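Long-range contacts in RNA pseudouridylate synthase domain-containing protein 1 (Homo sapiens, PDB 5VBB), which probably binds RNA and isomerises uridines in it to pseudouridine, as a member of the RluA family of pseudouridine synthases: residues T113-N121 against R172-C180; G184-T192 against E200-L208. All coordinates share one frame; numbering follows the deposited sequence.

Contact 1: T113-N121 against R172-C180. With SO4 (sulfate ion), chain D; SO4 (sulfate ion), chain C; SO4 (sulfate ion), chain B.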
ATOM      1  N   THR A 113      12.924  -8.771  -7.080  1.00 35.31           N
ATOM      2  CA  THR A 113      13.447  -7.437  -6.773  1.00 35.38           C
ATOM      3  C   THR A 113      13.063  -6.614  -7.985  1.00 40.34           C
ATOM      4  O   THR A 113      13.396  -7.005  -9.096  1.00 41.74           O
ATOM      5  CB  THR A 113      14.969  -7.478  -6.612  1.00 45.78           C
ATOM      6  OG1 THR A 113      15.273  -8.315  -5.515  1.00 43.06           O
ATOM      7  CG2 THR A 113      15.547  -6.130  -6.340  1.00 44.89           C
ATOM      8  N   ILE A 114      12.331  -5.525  -7.808  1.00 34.43           N
ATOM      9  CA  ILE A 114      11.901  -4.677  -8.933  1.00 33.82           C
ATOM     10  C   ILE A 114      12.634  -3.385  -8.747  1.00 37.63           C
ATOM     11  O   ILE A 114      12.379  -2.653  -7.780  1.00 34.17           O
ATOM     12  CB  ILE A 114      10.391  -4.426  -8.985  1.00 35.92           C
ATOM     13  CG1 ILE A 114       9.598  -5.737  -8.736  1.00 37.95           C
ATOM     14  CG2 ILE A 114      10.067  -3.802 -10.347  1.00 37.72           C
ATOM     15  CD1 ILE A 114       8.185  -5.561  -8.455  1.00 43.77           C
ATOM     16  N   SER A 115      13.553  -3.109  -9.647  1.00 34.54           N
ATOM     17  CA  SER A 115      14.461  -1.971  -9.515  1.00 35.19           C
ATOM     18  C   SER A 115      14.329  -0.934 -10.629  1.00 41.62           C
ATOM     19  O   SER A 115      15.040   0.056 -10.567  1.00 39.88           O
ATOM     20  CB  SER A 115      15.890  -2.505  -9.489  1.00 38.36           C
ATOM     21  OG  SER A 115      16.210  -3.159 -10.707  1.00 41.82           O
ATOM     22  N   HIS A 116      13.450  -1.135 -11.634  1.00 39.99           N
ATOM     23  CA  HIS A 116      13.307  -0.175 -12.740  1.00 43.29           C
ATOM     24  C   HIS A 116      12.976   1.181 -12.170  1.00 42.89           C
ATOM     25  O   HIS A 116      12.093   1.283 -11.319  1.00 38.39           O
ATOM     26  CB  HIS A 116      12.165  -0.538 -13.697  1.00 47.69           C
ATOM     27  CG  HIS A 116      12.319  -1.822 -14.451  1.00 54.30           C
ATOM     28  ND1 HIS A 116      13.561  -2.363 -14.725  1.00 58.36           N
ATOM     29  CD2 HIS A 116      11.362  -2.623 -14.972  1.00 57.47           C
ATOM     30  CE1 HIS A 116      13.320  -3.475 -15.405  1.00 58.85           C
ATOM     31  NE2 HIS A 116      12.004  -3.677 -15.554  1.00 58.36           N
ATOM     32  N   ALA A 117      13.669   2.216 -12.644  1.00 40.95           N
ATOM     33  CA  ALA A 117      13.463   3.583 -12.177  1.00 38.68           C
ATOM     34  C   ALA A 117      12.081   4.083 -12.641  1.00 41.91           C
ATOM     35  O   ALA A 117      11.617   3.675 -13.698  1.00 40.99           O
ATOM     36  CB  ALA A 117      14.578   4.485 -12.683  1.00 38.74           C
ATOM     37  N   ILE A 118      11.438   4.934 -11.816  1.00 37.62           N
ATOM     38  CA  ILE A 118      10.110   5.493 -12.045  1.00 36.25           C
ATOM     39  C   ILE A 118      10.243   6.969 -12.305  1.00 40.71           C
ATOM     40  O   ILE A 118      10.857   7.667 -11.526  1.00 41.75           O
ATOM     41  CB  ILE A 118       9.167   5.182 -10.860  1.00 37.19           C
ATOM     42  CG1 ILE A 118       9.017   3.658 -10.739  1.00 36.54           C
ATOM     43  CG2 ILE A 118       7.787   5.851 -11.046  1.00 39.91           C
ATOM     44  CD1 ILE A 118       8.168   3.122  -9.584  1.00 33.36           C
ATOM     45  N   GLY A 119       9.700   7.416 -13.423  1.00 40.56           N
ATOM     46  CA  GLY A 119       9.650   8.822 -13.780  1.00 41.27           C
ATOM     47  C   GLY A 119       8.215   9.271 -13.915  1.00 44.64           C
ATOM     48  O   GLY A 119       7.278   8.499 -13.677  1.00 40.48           O
ATOM     49  N   ARG A 120       8.028  10.520 -14.317  1.00 45.72           N
ATOM     50  CA  ARG A 120       6.695  11.074 -14.513  1.00 46.16           C
ATOM     51  C   ARG A 120       6.400  11.074 -16.018  1.00 50.19           C
ATOM     52  O   ARG A 120       7.283  11.252 -16.867  1.00 47.04           O
ATOM     53  CB  ARG A 120       6.557  12.440 -13.828  1.00 50.46           C
ATOM     54  CG  ARG A 120       6.228  12.228 -12.350  1.00 63.31           C
ATOM     55  CD  ARG A 120       6.502  13.409 -11.443  1.00 67.35           C
ATOM     56  NE  ARG A 120       6.111  13.116 -10.057  1.00 65.15           N
ATOM     57  CZ  ARG A 120       4.868  13.160  -9.572  1.00 73.36           C
ATOM     58  NH1 ARG A 120       3.847  13.491 -10.357  1.00 57.40           N
ATOM     59  NH2 ARG A 120       4.638  12.872  -8.297  1.00 64.33           N
ATOM     60  N   ASN A 121       5.160  10.720 -16.330  1.00 49.34           N
ATOM     61  CA  ASN A 121       4.712  10.552 -17.687  1.00 50.85           C
ATOM     62  C   ASN A 121       4.399  11.929 -18.283  1.00 57.82           C
ATOM     63  O   ASN A 121       3.576  12.665 -17.736  1.00 57.24           O
ATOM     64  CB  ASN A 121       3.462   9.659 -17.690  1.00 53.87           C
ATOM     65  CG  ASN A 121       3.272   8.865 -18.939  1.00 76.16           C
ATOM     66  OD1 ASN A 121       3.808   9.188 -20.000  1.00 77.04           O
ATOM     67  ND2 ASN A 121       2.481   7.808 -18.834  1.00 67.82           N
ATOM     68  N   ARG A 172       8.487   6.370  -4.389  1.00 34.97           N
ATOM     69  CA  ARG A 172       8.028   7.025  -5.631  1.00 33.73           C
ATOM     70  C   ARG A 172       6.516   7.086  -5.647  1.00 36.00           C
ATOM     71  O   ARG A 172       5.885   6.205  -5.106  1.00 33.60           O
ATOM     72  CB  ARG A 172       8.521   6.276  -6.884  1.00 33.88           C
ATOM     73  CG  ARG A 172      10.009   5.995  -6.950  1.00 35.79           C
ATOM     74  CD  ARG A 172      10.759   7.164  -7.569  1.00 35.77           C
ATOM     75  NE  ARG A 172      10.665   8.351  -6.709  1.00 40.36           N
ATOM     76  CZ  ARG A 172      11.366   8.563  -5.597  1.00 54.15           C
ATOM     77  NH1 ARG A 172      11.180   9.673  -4.891  1.00 41.78           N
ATOM     78  NH2 ARG A 172      12.266   7.671  -5.182  1.00 37.24           N
ATOM     79  N   THR A 173       5.930   8.061  -6.324  1.00 34.07           N
ATOM     80  CA  THR A 173       4.464   8.139  -6.422  1.00 34.39           C
ATOM     81  C   THR A 173       3.944   6.909  -7.166  1.00 36.90           C
ATOM     82  O   THR A 173       4.576   6.471  -8.110  1.00 37.02           O
ATOM     83  CB  THR A 173       4.061   9.455  -7.100  1.00 44.27           C
ATOM     84  OG1 THR A 173       4.366  10.529  -6.217  1.00 43.94           O
ATOM     85  CG2 THR A 173       2.567   9.486  -7.498  1.00 44.50           C
ATOM     86  N   HIS A 174       2.877   6.277  -6.674  1.00 34.76           N
ATOM     87  CA  HIS A 174       2.289   5.057  -7.269  1.00 34.86           C
ATOM     88  C   HIS A 174       3.331   3.937  -7.513  1.00 37.09           C
ATOM     89  O   HIS A 174       3.155   3.115  -8.412  1.00 34.94           O
ATOM     90  CB  HIS A 174       1.583   5.384  -8.578  1.00 36.02           C
ATOM     91  CG  HIS A 174       0.554   6.469  -8.488  1.00 39.60           C
ATOM     92  ND1 HIS A 174       0.179   7.178  -9.605  1.00 41.73           N
ATOM     93  CD2 HIS A 174      -0.138   6.935  -7.425  1.00 40.75           C
ATOM     94  CE1 HIS A 174      -0.763   8.022  -9.204  1.00 41.36           C
ATOM     95  NE2 HIS A 174      -0.966   7.929  -7.898  1.00 40.81           N
ATOM     96  N   GLN A 175       4.412   3.913  -6.734  1.00 34.15           N
ATOM     97  CA  GLN A 175       5.504   2.947  -6.940  1.00 32.60           C
ATOM     98  C   GLN A 175       5.083   1.516  -7.099  1.00 36.88           C
ATOM     99  O   GLN A 175       5.489   0.852  -8.045  1.00 36.08           O
ATOM    100  CB  GLN A 175       6.463   2.979  -5.769  1.00 34.46           C
ATOM    101  CG  GLN A 175       7.608   2.002  -5.935  1.00 34.03           C
ATOM    102  CD  GLN A 175       8.817   2.316  -5.111  1.00 39.26           C
ATOM    103  OE1 GLN A 175       9.223   3.477  -4.949  1.00 34.31           O
ATOM    104  NE2 GLN A 175       9.432   1.292  -4.563  1.00 33.70           N
ATOM    105  N   LEU A 176       4.307   1.023  -6.149  1.00 34.68           N
ATOM    106  CA  LEU A 176       3.938  -0.393  -6.130  1.00 35.46           C
ATOM    107  C   LEU A 176       3.065  -0.720  -7.323  1.00 39.22           C
ATOM    108  O   LEU A 176       3.244  -1.750  -7.964  1.00 38.66           O
ATOM    109  CB  LEU A 176       3.184  -0.703  -4.818  1.00 35.10           C
ATOM    110  CG  LEU A 176       3.959  -0.354  -3.562  1.00 39.57           C
ATOM    111  CD1 LEU A 176       3.122  -0.537  -2.351  1.00 43.28           C
ATOM    112  CD2 LEU A 176       5.238  -1.152  -3.470  1.00 38.85           C
ATOM    113  N   ARG A 177       2.156   0.192  -7.658  1.00 35.09           N
ATOM    114  CA  ARG A 177       1.263  -0.038  -8.780  1.00 35.47           C
ATOM    115  C   ARG A 177       2.003   0.012 -10.092  1.00 39.14           C
ATOM    116  O   ARG A 177       1.713  -0.773 -10.996  1.00 38.73           O
ATOM    117  CB  ARG A 177       0.151   1.003  -8.784  1.00 32.13           C
ATOM    118  CG  ARG A 177      -0.773   0.884  -7.582  1.00 33.19           C
ATOM    119  CD  ARG A 177      -1.432   2.207  -7.289  1.00 37.17           C
ATOM    120  NE  ARG A 177      -2.475   2.464  -8.285  1.00 43.05           N
ATOM    121  CZ  ARG A 177      -3.299   3.503  -8.283  1.00 54.68           C
ATOM    122  NH1 ARG A 177      -3.204   4.438  -7.345  1.00 42.96           N
ATOM    123  NH2 ARG A 177      -4.217   3.626  -9.225  1.00 44.58           N
ATOM    124  N   VAL A 178       2.966   0.932 -10.209  1.00 36.77           N
ATOM    125  CA  VAL A 178       3.728   1.044 -11.456  1.00 36.24           C
ATOM    126  C   VAL A 178       4.652  -0.163 -11.632  1.00 38.13           C
ATOM    127  O   VAL A 178       4.757  -0.709 -12.744  1.00 36.33           O
ATOM    128  CB  VAL A 178       4.494   2.374 -11.488  1.00 40.37           C
ATOM    129  CG1 VAL A 178       5.488   2.428 -12.666  1.00 41.90           C
ATOM    130  CG2 VAL A 178       3.518   3.533 -11.534  1.00 40.25           C
ATOM    131  N   HIS A 179       5.361  -0.535 -10.561  1.00 35.47           N
ATOM    132  CA  HIS A 179       6.295  -1.654 -10.601  1.00 34.14           C
ATOM    133  C   HIS A 179       5.596  -2.989 -10.924  1.00 37.93           C
ATOM    134  O   HIS A 179       6.130  -3.770 -11.710  1.00 35.44           O
ATOM    135  CB  HIS A 179       7.069  -1.765  -9.295  1.00 33.58           C
ATOM    136  CG  HIS A 179       8.383  -1.018  -9.254  1.00 35.39           C
ATOM    137  ND1 HIS A 179       9.088  -0.905  -8.085  1.00 36.20           N
ATOM    138  CD2 HIS A 179       9.071  -0.385 -10.238  1.00 36.17           C
ATOM    139  CE1 HIS A 179      10.176  -0.199  -8.382  1.00 35.61           C
ATOM    140  NE2 HIS A 179      10.229   0.072  -9.687  1.00 36.12           N
ATOM    141  N   CYS A 180       4.456  -3.274 -10.287  1.00 35.88           N
ATOM    142  CA  CYS A 180       3.744  -4.551 -10.529  1.00 35.76           C
ATOM    143  C   CYS A 180       3.188  -4.616 -11.967  1.00 39.03           C
ATOM    144  O   CYS A 180       3.355  -5.624 -12.656  1.00 35.55           O
ATOM    145  CB  CYS A 180       2.652  -4.727  -9.476  1.00 35.78           C
ATOM    146  SG  CYS A 180       3.324  -5.019  -7.817  1.00 38.52           S
TER
HETATM  147  S   SO4 D 303       8.140  11.074  -7.187  1.00 49.49           S
HETATM  148  O1  SO4 D 303       8.298  12.013  -8.293  1.00 52.31           O
HETATM  149  O2  SO4 D 303       9.151  11.345  -6.143  1.00 51.62           O
HETATM  150  O3  SO4 D 303       8.218   9.689  -7.677  1.00 43.47           O
HETATM  151  O4  SO4 D 303       6.833  11.261  -6.630  1.00 51.10           O
HETATM  152  S   SO4 C 302      12.983   8.029  -1.712  1.00 78.41           S
HETATM  153  O1  SO4 C 302      13.825   7.261  -2.627  1.00 78.56           O
HETATM  154  O2  SO4 C 302      13.384   9.411  -1.763  1.00 78.48           O
HETATM  155  O3  SO4 C 302      11.607   7.994  -2.115  1.00 81.17           O
HETATM  156  O4  SO4 C 302      13.098   7.491  -0.364  1.00 81.34           O
HETATM  157  S   SO4 B 301      -5.912   6.793  -6.968  1.00 51.06           S
HETATM  158  O1  SO4 B 301      -4.891   6.465  -7.975  1.00 54.16           O
HETATM  159  O2  SO4 B 301      -5.891   8.247  -6.770  1.00 52.21           O
HETATM  160  O3  SO4 B 301      -7.226   6.352  -7.387  1.00 48.94           O
HETATM  161  O4  SO4 B 301      -5.618   6.095  -5.721  1.00 46.76           O
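Ile114 and His179 bring their CA atoms to 6.6 Å where the chain turning from strand 111-114 into strand 118-121 meets helix 175-182, and the segment axes of 118-121 and 175-180 cross nearly at right angles, at 95°. The His179 ring lies between two isoleucines in paired CH-pi contacts: Ile114 CG2 stands 3.6 Å from its centroid over one face, Ile118 CD1 3.8 Å over the opposite face. Imidazole suits this slot because its edge is polar: NE2 donates in the ring plane to His116 O (2.8 Å, 168°), while ND1 bonds Thr146 OG1, so the ring's rotation is fixed. Replacing this ring by an alanine would probably leave His116 O without its donor and open a gap between the two isoleucines. Beyond Ile118, whose CB packs on Arg172 CG, a sulfate, probably from the crystallisation liquor, is gripped by Arg120 NE, by Arg172, whose NH2 also bonds Pro143 O, and by Thr173, with Thr173 OG1 2.6 Å from its O4. Such an anion site, near Asp67, the probable catalytic aspartate, is consistent with binding RNA phosphate. The helix rests its Leu176 and Cys180 on strands 96-104 and 159-168, and Ile118 and Arg120 also touch strand 130-132.

Contact 2: G184-T192 against E200-L208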
ATOM      1  N   GLY A 184       4.205  -7.002 -15.629  1.00 41.23           N
ATOM      2  CA  GLY A 184       3.108  -7.673 -16.307  1.00 39.61           C
ATOM      3  C   GLY A 184       2.131  -8.278 -15.319  1.00 41.45           C
ATOM      4  O   GLY A 184       1.373  -9.155 -15.713  1.00 40.28           O
ATOM      5  N   HIS A 185       2.133  -7.823 -14.018  1.00 38.23           N
ATOM      6  CA  HIS A 185       1.250  -8.342 -12.958  1.00 35.63           C
ATOM      7  C   HIS A 185       0.595  -7.198 -12.239  1.00 38.73           C
ATOM      8  O   HIS A 185       0.859  -6.967 -11.052  1.00 38.22           O
ATOM      9  CB  HIS A 185       2.050  -9.251 -12.008  1.00 35.09           C
ATOM     10  CG  HIS A 185       2.649 -10.411 -12.735  1.00 38.40           C
ATOM     11  ND1 HIS A 185       1.869 -11.446 -13.189  1.00 40.73           N
ATOM     12  CD2 HIS A 185       3.927 -10.639 -13.111  1.00 38.38           C
ATOM     13  CE1 HIS A 185       2.686 -12.283 -13.804  1.00 39.00           C
ATOM     14  NE2 HIS A 185       3.935 -11.826 -13.778  1.00 38.62           N
ATOM     15  N   PRO A 186      -0.254  -6.429 -12.952  1.00 36.33           N
ATOM     16  CA  PRO A 186      -0.869  -5.255 -12.322  1.00 34.88           C
ATOM     17  C   PRO A 186      -1.748  -5.589 -11.132  1.00 39.29           C
ATOM     18  O   PRO A 186      -2.292  -6.690 -11.030  1.00 38.64           O
ATOM     19  CB  PRO A 186      -1.695  -4.622 -13.457  1.00 38.13           C
ATOM     20  CG  PRO A 186      -1.826  -5.667 -14.481  1.00 44.14           C
ATOM     21  CD  PRO A 186      -0.658  -6.558 -14.377  1.00 40.05           C
ATOM     22  N   VAL A 187      -1.972  -4.585 -10.273  1.00 35.81           N
ATOM     23  CA  VAL A 187      -2.846  -4.771  -9.138  1.00 34.08           C
ATOM     24  C   VAL A 187      -4.268  -4.942  -9.654  1.00 38.30           C
ATOM     25  O   VAL A 187      -4.723  -4.202 -10.518  1.00 36.91           O
ATOM     26  CB  VAL A 187      -2.746  -3.595  -8.142  1.00 37.04           C
ATOM     27  CG1 VAL A 187      -3.772  -3.736  -7.029  1.00 36.53           C
ATOM     28  CG2 VAL A 187      -1.345  -3.452  -7.597  1.00 36.11           C
ATOM     29  N   VAL A 188      -4.974  -5.930  -9.100  1.00 36.45           N
ATOM     30  CA  VAL A 188      -6.363  -6.196  -9.440  1.00 34.43           C
ATOM     31  C   VAL A 188      -7.202  -4.994  -9.047  1.00 39.05           C
ATOM     32  O   VAL A 188      -7.085  -4.498  -7.935  1.00 35.66           O
ATOM     33  CB  VAL A 188      -6.868  -7.492  -8.757  1.00 39.67           C
ATOM     34  CG1 VAL A 188      -8.373  -7.656  -8.928  1.00 39.63           C
ATOM     35  CG2 VAL A 188      -6.127  -8.726  -9.304  1.00 39.85           C
ATOM     36  N   GLY A 189      -8.042  -4.542  -9.970  1.00 37.44           N
ATOM     37  CA  GLY A 189      -8.912  -3.389  -9.778  1.00 36.38           C
ATOM     38  C   GLY A 189      -8.199  -2.048  -9.887  1.00 38.19           C
ATOM     39  O   GLY A 189      -8.768  -1.005  -9.518  1.00 37.30           O
ATOM     40  N   ASP A 190      -6.999  -2.034 -10.448  1.00 35.88           N
ATOM     41  CA  ASP A 190      -6.251  -0.794 -10.643  1.00 36.16           C
ATOM     42  C   ASP A 190      -6.745  -0.097 -11.904  1.00 41.05           C
ATOM     43  O   ASP A 190      -6.387  -0.473 -13.023  1.00 38.81           O
ATOM     44  CB  ASP A 190      -4.750  -1.039 -10.702  1.00 37.76           C
ATOM     45  CG  ASP A 190      -3.913   0.220 -10.602  1.00 43.05           C
ATOM     46  OD1 ASP A 190      -4.389   1.282 -11.016  1.00 38.46           O
ATOM     47  OD2 ASP A 190      -2.732   0.122 -10.215  1.00 40.84           O
ATOM     48  N   LEU A 191      -7.532   0.954 -11.701  1.00 38.29           N
ATOM     49  CA  LEU A 191      -8.154   1.691 -12.801  1.00 41.15           C
ATOM     50  C   LEU A 191      -7.188   2.550 -13.586  1.00 44.49           C
ATOM     51  O   LEU A 191      -7.519   2.940 -14.689  1.00 45.20           O
ATOM     52  CB  LEU A 191      -9.295   2.566 -12.268  1.00 42.24           C
ATOM     53  CG  LEU A 191     -10.433   1.815 -11.576  1.00 46.12           C
ATOM     54  CD1 LEU A 191     -11.426   2.782 -10.976  1.00 49.00           C
ATOM     55  CD2 LEU A 191     -11.106   0.861 -12.533  1.00 47.85           C
ATOM     56  N   THR A 192      -6.014   2.843 -13.049  1.00 42.29           N
ATOM     57  CA  THR A 192      -5.012   3.679 -13.723  1.00 42.88           C
ATOM     58  C   THR A 192      -3.934   2.843 -14.404  1.00 46.44           C
ATOM     59  O   THR A 192      -3.658   3.046 -15.588  1.00 46.87           O
ATOM     60  CB  THR A 192      -4.420   4.606 -12.660  1.00 47.49           C
ATOM     61  OG1 THR A 192      -5.499   5.333 -12.110  1.00 44.35           O
ATOM     62  CG2 THR A 192      -3.378   5.581 -13.191  1.00 47.62           C
ATOM     63  N   GLU A 200     -10.504  -3.916 -15.256  1.00 44.75           N
ATOM     64  CA  GLU A 200     -10.296  -3.505 -13.861  1.00 42.15           C
ATOM     65  C   GLU A 200     -11.437  -2.699 -13.320  1.00 44.25           C
ATOM     66  O   GLU A 200     -11.444  -2.396 -12.142  1.00 41.84           O
ATOM     67  CB  GLU A 200      -8.979  -2.735 -13.717  1.00 42.16           C
ATOM     68  CG  GLU A 200      -7.747  -3.524 -14.151  1.00 46.01           C
ATOM     69  CD  GLU A 200      -7.543  -4.913 -13.571  1.00 48.11           C
ATOM     70  OE1 GLU A 200      -8.247  -5.272 -12.603  1.00 43.78           O
ATOM     71  OE2 GLU A 200      -6.664  -5.648 -14.072  1.00 51.99           O
ATOM     72  N   ASP A 201     -12.425  -2.391 -14.155  1.00 44.52           N
ATOM     73  CA  ASP A 201     -13.665  -1.786 -13.734  1.00 45.84           C
ATOM     74  C   ASP A 201     -14.569  -2.811 -13.000  1.00 49.65           C
ATOM     75  O   ASP A 201     -15.521  -2.385 -12.349  1.00 49.21           O
ATOM     76  CB  ASP A 201     -14.407  -1.178 -14.960  1.00 50.67           C
ATOM     77  CG  ASP A 201     -14.709  -2.105 -16.115  1.00 72.85           C
ATOM     78  OD1 ASP A 201     -13.900  -3.032 -16.363  1.00 76.84           O
ATOM     79  OD2 ASP A 201     -15.676  -1.827 -16.860  1.00 86.23           O
ATOM     80  N   ARG A 202     -14.299  -4.143 -13.096  1.00 44.14           N
ATOM     81  CA  ARG A 202     -15.199  -5.145 -12.522  1.00 44.78           C
ATOM     82  C   ARG A 202     -14.935  -5.429 -11.028  1.00 45.41           C
ATOM     83  O   ARG A 202     -15.914  -5.637 -10.347  1.00 43.11           O
ATOM     84  CB  ARG A 202     -15.168  -6.445 -13.343  1.00 48.42           C
ATOM     85  CG  ARG A 202     -15.564  -6.193 -14.803  1.00 55.61           C
ATOM     86  CD  ARG A 202     -16.086  -7.402 -15.538  1.00 69.20           C
ATOM     87  NE  ARG A 202     -15.023  -8.302 -16.006  1.00 73.93           N
ATOM     88  CZ  ARG A 202     -14.807  -8.684 -17.273  1.00 88.21           C
ATOM     89  NH1 ARG A 202     -15.545  -8.190 -18.265  1.00 83.10           N
ATOM     90  NH2 ARG A 202     -13.824  -9.529 -17.559  1.00 67.28           N
ATOM     91  N   PRO A 203     -13.699  -5.440 -10.450  1.00 41.30           N
ATOM     92  CA  PRO A 203     -13.575  -5.676  -8.998  1.00 40.11           C
ATOM     93  C   PRO A 203     -14.153  -4.530  -8.162  1.00 44.25           C
ATOM     94  O   PRO A 203     -14.259  -3.392  -8.617  1.00 42.83           O
ATOM     95  CB  PRO A 203     -12.054  -5.853  -8.794  1.00 40.95           C
ATOM     96  CG  PRO A 203     -11.519  -6.140 -10.120  1.00 43.25           C
ATOM     97  CD  PRO A 203     -12.362  -5.317 -11.052  1.00 39.75           C
ATOM     98  N   PHE A 204     -14.583  -4.854  -6.942  1.00 40.87           N
ATOM     99  CA  PHE A 204     -15.242  -3.867  -6.088  1.00 41.71           C
ATOM    100  C   PHE A 204     -14.279  -2.825  -5.579  1.00 44.02           C
ATOM    101  O   PHE A 204     -14.724  -1.786  -5.102  1.00 42.36           O
ATOM    102  CB  PHE A 204     -15.964  -4.544  -4.910  1.00 43.69           C
ATOM    103  CG  PHE A 204     -15.124  -4.856  -3.692  1.00 43.95           C
ATOM    104  CD1 PHE A 204     -14.438  -6.066  -3.587  1.00 45.59           C
ATOM    105  CD2 PHE A 204     -15.144  -4.019  -2.587  1.00 44.11           C
ATOM    106  CE1 PHE A 204     -13.837  -6.440  -2.398  1.00 44.74           C
ATOM    107  CE2 PHE A 204     -14.474  -4.364  -1.413  1.00 44.71           C
ATOM    108  CZ  PHE A 204     -13.821  -5.574  -1.322  1.00 41.65           C
ATOM    109  N   ARG A 205     -12.959  -3.100  -5.645  1.00 38.61           N
ATOM    110  CA  ARG A 205     -11.933  -2.184  -5.153  1.00 38.91           C
ATOM    111  C   ARG A 205     -10.615  -2.484  -5.789  1.00 40.50           C
ATOM    112  O   ARG A 205     -10.481  -3.481  -6.470  1.00 39.85           O
ATOM    113  CB  ARG A 205     -11.791  -2.371  -3.652  1.00 34.38           C
ATOM    114  CG  ARG A 205     -11.280  -3.736  -3.214  1.00 35.56           C
ATOM    115  CD  ARG A 205     -10.795  -3.700  -1.770  1.00 38.28           C
ATOM    116  NE  ARG A 205      -9.545  -2.951  -1.707  1.00 39.89           N
ATOM    117  CZ  ARG A 205      -8.842  -2.721  -0.617  1.00 47.60           C
ATOM    118  NH1 ARG A 205      -9.251  -3.187   0.556  1.00 38.91           N
ATOM    119  NH2 ARG A 205      -7.720  -2.022  -0.686  1.00 37.16           N
ATOM    120  N   MET A 206      -9.634  -1.649  -5.539  1.00 37.12           N
ATOM    121  CA  MET A 206      -8.282  -1.922  -5.970  1.00 35.48           C
ATOM    122  C   MET A 206      -7.633  -2.734  -4.860  1.00 37.09           C
ATOM    123  O   MET A 206      -7.707  -2.332  -3.704  1.00 34.74           O
ATOM    124  CB  MET A 206      -7.502  -0.645  -6.209  1.00 37.13           C
ATOM    125  CG  MET A 206      -6.166  -0.929  -6.791  1.00 37.53           C
ATOM    126  SD  MET A 206      -5.238   0.559  -7.244  1.00 40.49           S
ATOM    127  CE  MET A 206      -4.728   1.099  -5.600  1.00 36.96           C
ATOM    128  N   MET A 207      -7.023  -3.869  -5.194  1.00 34.44           N
ATOM    129  CA  MET A 207      -6.458  -4.784  -4.193  1.00 33.26           C
ATOM    130  C   MET A 207      -5.004  -4.440  -3.776  1.00 34.53           C
ATOM    131  O   MET A 207      -4.086  -5.223  -3.979  1.00 32.17           O
ATOM    132  CB  MET A 207      -6.524  -6.229  -4.716  1.00 35.38           C
ATOM    133  CG  MET A 207      -7.902  -6.641  -5.227  1.00 38.10           C
ATOM    134  SD  MET A 207      -9.213  -6.498  -3.982  1.00 39.80           S
ATOM    135  CE  MET A 207     -10.664  -6.822  -5.006  1.00 38.31           C
ATOM    136  N   LEU A 208      -4.834  -3.304  -3.114  1.00 31.83           N
ATOM    137  CA  LEU A 208      -3.563  -2.859  -2.557  1.00 32.61           C
ATOM    138  C   LEU A 208      -3.894  -2.344  -1.183  1.00 37.08           C
ATOM    139  O   LEU A 208      -4.858  -1.611  -1.051  1.00 36.12           O
ATOM    140  CB  LEU A 208      -2.898  -1.777  -3.445  1.00 31.85           C
ATOM    141  CG  LEU A 208      -1.533  -1.267  -2.982  1.00 35.28           C
ATOM    142  CD1 LEU A 208      -0.495  -2.401  -2.983  1.00 35.69           C
ATOM    143  CD2 LEU A 208      -1.015  -0.190  -3.917  1.00 35.95           C
TER
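Val188 O accepts from Met207 N where two irregular arms of one loop of the pseudouridine synthase fold meet, and the fit is set by a type II beta turn, Val187 to Asp190, pressed against the chain that leads into strand 208-216. The bond is short and straight (2.8 Å, 171°). Gly189 is the hollow of the turn. Its CA lies only 4.1 Å from Met206 CA, and a CB on it would collide with Arg205 O, so glycine suits both the positive phi and the closeness of the chains. Pro203 fills the space beside it, its CG resting on Val188 CG1 (3.7 Å) and on Gly189 CA.

Next to Pro203, Met207 bends at chi2 (-58°) and lays CG against Val188 CB. Val187 sends CG1, anti to its backbone N (chi1 174°), into the angle between Met206 CG, the Met207 carbonyl and Leu208 CB; a short, branched side chain brings a methyl there without a long reach. Flexible Met206 runs alongside Asp190, pointing the same way, with SD 3.6 Å from Asp190 CG. That carboxylate is kept in place by its own bonds: OD1 accepts from Thr192 N in an Asx turn, from Tyr193 N, and from Arg177 in a salt bridge. Because Arg177 also pairs with Asp67, the likely catalytic residue, the turn probably forms part of the second shell of the active site.

Glu200 curls under the turn, its CB and CG against Asp190 O, while Leu191 CD2 reaches to Glu200 O. The buried carboxylate is answered by Arg104 at OE2, and Gly189 N donates to Glu200 OE1 at 2.7 Å, approaching from above the carboxylate plane.

From the N terminus, the chain passes strand 96-104 and reaches 113-121, then runs through mostly strand until 172-180 returns to close the long loop of contact 1. Helix 175-182 ends soon after, and 184-192 opens the short loop that 200-208 closes just before strand 208-216. The two contacts therefore stand in series, neither nesting nor crossing, with centres about 16 Å apart. Helix 175-182 joins them: Cys180 O probably accepts from His185 N, and Arg177 packs its NE against Met206 SD. Contact 1 ties strand 111-114 of the large sheet and strand 118-121 of the small one to this helix; contact 2 folds the loop that follows it back on itself beside strand 96-104.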